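Local coordinates for protein phosphatase YwpJ (Bacillus subtilis, PDB 1NRW) that dephosphorylates sugar phosphates and nucleoside monophosphates in vitro, and flavin mononucleotide to a lesser extent, as a magnesium-dependent member of the haloacid dehalogenase-like hydrolases, at residues A8-G13 and V238-N243; G254-N259 and S266-V271. All blocks are in the same frame, centred on the assembly; numbering follows the deposited sequence.

Overall arrangement
Both contacts belong to one mixed sheet, whose strands 6-10, 235-239, 253-256 and 270-271 run parallel, side by side, in that order. Interaction 1, centred about 7 Å from the molecule's centre, joins the first two, and its strand ends carry the metal and phosphate site. Interaction 2 joins the last two at the outer margin; its centre is about 10 Å from that of interaction 1. Along the chain the second contact opens after the first has closed. They meet directly: Val238 packs on Val255 and selenomethionine Met257, Gly239 bonds to Met257 through the backbone, and Asn259 bonds to Gly13. The sheet thus runs from the active site to its edge without a break.

Interaction 1 (A8-G13 and V238-N243). With CA (calcium ion), chain D; PO4 (phosphate ion), chain B.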
loop_
_atom_site.group_PDB
_atom_site.type_symbol
_atom_site.label_atom_id
_atom_site.label_comp_id
_atom_site.label_asym_id
_atom_site.label_seq_id
_atom_site.Cartn_x
_atom_site.Cartn_y
_atom_site.Cartn_z
ATOM N N ALA A 8 -1.503 6.108 11.762
ATOM C CA ALA A 8 -1.560 5.364 10.502
ATOM C C ALA A 8 -0.139 4.929 10.145
ATOM O O ALA A 8 0.780 5.750 10.125
ATOM C CB ALA A 8 -2.141 6.245 9.403
ATOM N N ILE A 9 0.028 3.644 9.842
ATOM C CA ILE A 9 1.352 3.095 9.545
ATOM C C ILE A 9 1.412 2.354 8.210
ATOM O O ILE A 9 0.671 1.400 7.998
ATOM C CB ILE A 9 1.771 2.098 10.659
ATOM C CG1 ILE A 9 1.607 2.761 12.029
ATOM C CG2 ILE A 9 3.217 1.642 10.459
ATOM C CD1 ILE A 9 1.854 1.819 13.202
ATOM N N ASP A 10 2.296 2.796 7.323
ATOM C CA ASP A 10 2.468 2.150 6.023
ATOM C C ASP A 10 3.022 0.742 6.266
ATOM O O ASP A 10 3.682 0.493 7.276
ATOM C CB ASP A 10 3.425 2.989 5.174
ATOM C CG ASP A 10 3.592 2.462 3.768
ATOM O OD1 ASP A 10 2.765 1.655 3.287
ATOM O OD2 ASP A 10 4.570 2.888 3.132
ATOM N N LEU A 11 2.747 -0.181 5.347
ATOM C CA LEU A 11 3.201 -1.562 5.505
ATOM C C LEU A 11 4.608 -1.775 4.948
ATOM O O LEU A 11 5.577 -1.827 5.706
ATOM C CB LEU A 11 2.211 -2.508 4.819
ATOM C CG LEU A 11 2.486 -4.014 4.900
ATOM C CD1 LEU A 11 2.270 -4.542 6.311
ATOM C CD2 LEU A 11 1.558 -4.719 3.916
ATOM N N ASP A 12 4.729 -1.891 3.628
ATOM C CA ASP A 12 6.041 -2.095 3.003
ATOM C C ASP A 12 6.993 -0.930 3.278
ATOM O O ASP A 12 6.574 0.217 3.305
ATOM C CB ASP A 12 5.876 -2.258 1.490
ATOM C CG ASP A 12 5.182 -3.549 1.122
ATOM O OD1 ASP A 12 5.868 -4.585 1.043
ATOM O OD2 ASP A 12 3.950 -3.534 0.934
ATOM N N GLY A 13 8.269 -1.235 3.498
ATOM C CA GLY A 13 9.265 -0.199 3.732
ATOM C C GLY A 13 9.090 0.640 4.983
ATOM O O GLY A 13 9.869 1.564 5.232
ATOM N N VAL A 238 2.929 7.612 9.215
ATOM C CA VAL A 238 4.334 7.377 8.911
ATOM C C VAL A 238 4.467 6.511 7.658
ATOM O O VAL A 238 3.682 5.584 7.452
ATOM C CB VAL A 238 5.041 6.699 10.127
ATOM C CG1 VAL A 238 4.379 5.363 10.458
ATOM C CG2 VAL A 238 6.511 6.512 9.843
ATOM N N GLY A 239 5.444 6.834 6.814
ATOM C CA GLY A 239 5.650 6.074 5.587
ATOM C C GLY A 239 6.978 6.393 4.920
ATOM O O GLY A 239 7.685 7.309 5.351
ATOM N N ASP A 240 7.312 5.653 3.861
ATOM C CA ASP A 240 8.571 5.850 3.141
ATOM C C ASP A 240 8.383 6.124 1.653
ATOM O O ASP A 240 9.230 6.749 1.023
ATOM C CB ASP A 240 9.450 4.599 3.255
ATOM C CG ASP A 240 8.845 3.401 2.539
ATOM O OD1 ASP A 240 7.669 3.122 2.811
ATOM O OD2 ASP A 240 9.525 2.746 1.712
ATOM N N SER A 241 7.272 5.649 1.100
ATOM C CA SER A 241 7.020 5.763 -0.330
ATOM C C SER A 241 6.062 6.850 -0.815
ATOM O O SER A 241 5.292 7.424 -0.049
ATOM C CB SER A 241 6.573 4.398 -0.845
ATOM O OG SER A 241 5.588 3.861 0.021
ATOM N N LEU A 242 6.108 7.104 -2.120
ATOM C CA LEU A 242 5.297 8.148 -2.732
ATOM C C LEU A 242 3.797 8.033 -2.486
ATOM O O LEU A 242 3.119 9.050 -2.352
ATOM C CB LEU A 242 5.577 8.212 -4.238
ATOM C CG LEU A 242 4.928 9.380 -4.988
ATOM C CD1 LEU A 242 5.338 10.702 -4.349
ATOM C CD2 LEU A 242 5.330 9.333 -6.462
ATOM N N ASN A 243 3.276 6.810 -2.420
ATOM C CA ASN A 243 1.849 6.616 -2.184
ATOM C C ASN A 243 1.421 7.002 -0.764
ATOM O O ASN A 243 0.231 6.985 -0.441
ATOM C CB ASN A 243 1.449 5.166 -2.503
ATOM C CG ASN A 243 2.222 4.139 -1.684
ATOM O OD1 ASN A 243 3.366 4.369 -1.296
ATOM N ND2 ASN A 243 1.599 2.981 -1.443
HETATM CA CA CA D . 5.989 1.839 1.475
HETATM P P PO4 B . 2.806 -0.218 0.446
HETATM O O1 PO4 B . 3.784 0.656 1.121
HETATM O O2 PO4 B . 1.555 0.544 0.198
HETATM O O3 PO4 B . 3.373 -0.681 -0.845
HETATM O O4 PO4 B . 2.515 -1.383 1.315
HETATM O O HOH W 1 7.970 0.924 0.278
#
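The carboxylates of Asp10 and Asp240 are the flat groups that meet here, OD2 of Asp10 lying 3.1 Å from OD1 of Asp240 because calcium binds both. On the Asp10 group, calcium and phosphate lie to the same side of the plane; CG is anti to the backbone N (chi1 -176°), which swings the carboxylate into the site; OD2 then binds calcium, while OD1 faces phosphate O1 and forms a salt bridge with Lys217. Gly13 O sits over one face of the Asp240 carboxylate, 3.4 Å from CG, and calcium lies slightly to the other side. A CB on Gly13 would strike OD2 of Asp240, which accepts a hydrogen bond from a water that also binds calcium; OD1 of Asp240 is hydrogen-bonded to Thr14. Asp12 O, Ser241 OG and phosphate O1 complete six ligands, Ser241 OG at 2.5 Å from calcium. Asp12 N donates to phosphate O4 at 3.2 Å (162°), and its side chain pairs with Arg46. An alanine at Asp12 would probably leave Arg46 without its acidic mate beside the phosphate. This is the DxD arrangement of the family, Asp10 probably being the nucleophile. Behind it, Val238 N bonds to Ala8 O (3.0 Å) and Asp10 N to Val238 O (3.1 Å), binding strands 6-10 and 235-239. Ile9 and Val238 lie side by side under helix 279-286, while Ala8 packs on helix 217-227.

Interaction 2 (G254-N259 and S266-V271); sequences GVAMGN and SIADAV
A beta-alpha-beta unit closes on itself here: strand 253-256, helix 262-267 and strand 270-271, with the two strands parallel. Gly254 and Asp269 begin the pairing with a two-way grip. Gly254 N gives a nearly straight bond (172°) to Asp269 OD2 at 2.8 Å, on the lone pair turned away from the other carboxylate oxygen. Asp269 N returns a bond to Gly254 O, also at 2.8 Å. With CG of Asp269 beside its own backbone N (chi1 -56°), the carboxylate and the N-H both face Gly254, one taking its N-H and the other giving to its carbonyl. Gly254 has no side chain beside the carboxylate. Gly254 O takes a second, longer bond from Ala270 N at 3.3 Å, and Ala256 N answers with a bond to Ala270 O at 2.9 Å. Two CA-H...O contacts, Val255 to Ala270 O and Val271 to Ala256 O, fill in the ladder.

Small side chains suit the place where Ala256 and Ala268 face each other: their methyls meet at 3.5 Å, Ala268 being the first residue to leave the helix. On the other face Val255 lies beside Ala270, its CG1 3.7 Å from Ala270 O. Back on the face of Ala256, Val271 is beta-branched, as suits an extended strand, and puts CG1 near Ala256 O.

Strand 270-271 is an outermost strand of the sheet within the chain. Strand 253-256 pairs on its other side with 235-239, Val255 packing on Val238, while Ala256 faces Ile264 and Lys265 of helix 262-267.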
loop_
_atom_site.group_PDB
_atom_site.type_symbol
_atom_site.label_atom_id
_atom_site.label_comp_id
_atom_site.label_asym_id
_atom_site.label_seq_id
_atom_site.Cartn_x
_atom_site.Cartn_y
_atom_site.Cartn_z
ATOM N N GLY A 254 3.079 14.298 10.205
ATOM C CA GLY A 254 3.549 13.399 9.165
ATOM C C GLY A 254 4.970 12.966 9.479
ATOM O O GLY A 254 5.842 13.811 9.694
ATOM N N VAL A 255 5.209 11.657 9.515
ATOM C CA VAL A 255 6.541 11.141 9.825
ATOM C C VAL A 255 7.137 10.364 8.655
ATOM O O VAL A 255 6.475 9.514 8.057
ATOM C CB VAL A 255 6.500 10.213 11.066
ATOM C CG1 VAL A 255 7.912 9.774 11.440
ATOM C CG2 VAL A 255 5.838 10.934 12.238
ATOM N N ALA A 256 8.390 10.664 8.328
ATOM C CA ALA A 256 9.072 9.981 7.240
ATOM C C ALA A 256 10.025 8.931 7.804
ATOM O O ALA A 256 10.705 9.173 8.799
ATOM C CB ALA A 256 9.846 10.980 6.397
HETATM N N MSE A 257 10.062 7.762 7.175
HETATM C CA MSE A 257 10.969 6.700 7.603
HETATM C C MSE A 257 12.394 7.114 7.229
HETATM O O MSE A 257 12.588 7.941 6.335
HETATM C CB MSE A 257 10.615 5.387 6.890
HETATM C CG MSE A 257 9.261 4.817 7.286
HETATM SE SE MSE A 257 9.226 4.334 9.154
HETATM C CE MSE A 257 10.692 3.062 9.147
ATOM N N GLY A 258 13.386 6.541 7.906
ATOM C CA GLY A 258 14.770 6.877 7.606
ATOM C C GLY A 258 15.165 6.513 6.180
ATOM O O GLY A 258 16.026 7.162 5.582
ATOM N N ASN A 259 14.517 5.483 5.638
ATOM C CA ASN A 259 14.776 5.002 4.281
ATOM C C ASN A 259 13.793 5.591 3.275
ATOM O O ASN A 259 13.706 5.127 2.136
ATOM C CB ASN A 259 14.666 3.472 4.243
ATOM C CG ASN A 259 13.357 2.965 4.843
ATOM O OD1 ASN A 259 13.085 3.167 6.025
ATOM N ND2 ASN A 259 12.543 2.301 4.025
ATOM N N SER A 266 10.992 15.414 2.736
ATOM C CA SER A 266 10.799 16.853 2.575
ATOM C C SER A 266 9.515 17.403 3.193
ATOM O O SER A 266 9.534 18.454 3.838
ATOM C CB SER A 266 10.846 17.216 1.089
ATOM O OG SER A 266 10.598 18.597 0.893
ATOM N N ILE A 267 8.401 16.701 3.012
ATOM C CA ILE A 267 7.127 17.175 3.549
ATOM C C ILE A 267 6.849 16.747 4.984
ATOM O O ILE A 267 5.892 17.222 5.597
ATOM C CB ILE A 267 5.942 16.698 2.682
ATOM C CG1 ILE A 267 5.802 15.178 2.793
ATOM C CG2 ILE A 267 6.157 17.118 1.233
ATOM C CD1 ILE A 267 4.539 14.632 2.172
ATOM N N ALA A 268 7.676 15.857 5.521
ATOM C CA ALA A 268 7.478 15.361 6.881
ATOM C C ALA A 268 7.785 16.375 7.977
ATOM O O ALA A 268 8.621 17.262 7.805
ATOM C CB ALA A 268 8.313 14.104 7.099
ATOM N N ASP A 269 7.092 16.224 9.102
ATOM C CA ASP A 269 7.265 17.086 10.271
ATOM C C ASP A 269 8.305 16.457 11.196
ATOM O O ASP A 269 8.874 17.123 12.064
ATOM C CB ASP A 269 5.942 17.210 11.027
ATOM C CG ASP A 269 4.816 17.709 10.148
ATOM O OD1 ASP A 269 4.879 18.879 9.717
ATOM O OD2 ASP A 269 3.871 16.933 9.886
ATOM N N ALA A 270 8.532 15.161 11.010
ATOM C CA ALA A 270 9.486 14.412 11.816
ATOM C C ALA A 270 10.059 13.282 10.970
ATOM O O ALA A 270 9.430 12.838 10.007
ATOM C CB ALA A 270 8.793 13.844 13.060
ATOM N N VAL A 271 11.262 12.835 11.319
ATOM C CA VAL A 271 11.911 11.751 10.591
ATOM C C VAL A 271 12.383 10.737 11.614
ATOM O O VAL A 271 12.965 11.101 12.640
ATOM C CB VAL A 271 13.131 12.252 9.779
ATOM C CG1 VAL A 271 13.731 11.106 8.968
ATOM C CG2 VAL A 271 12.709 13.391 8.855
#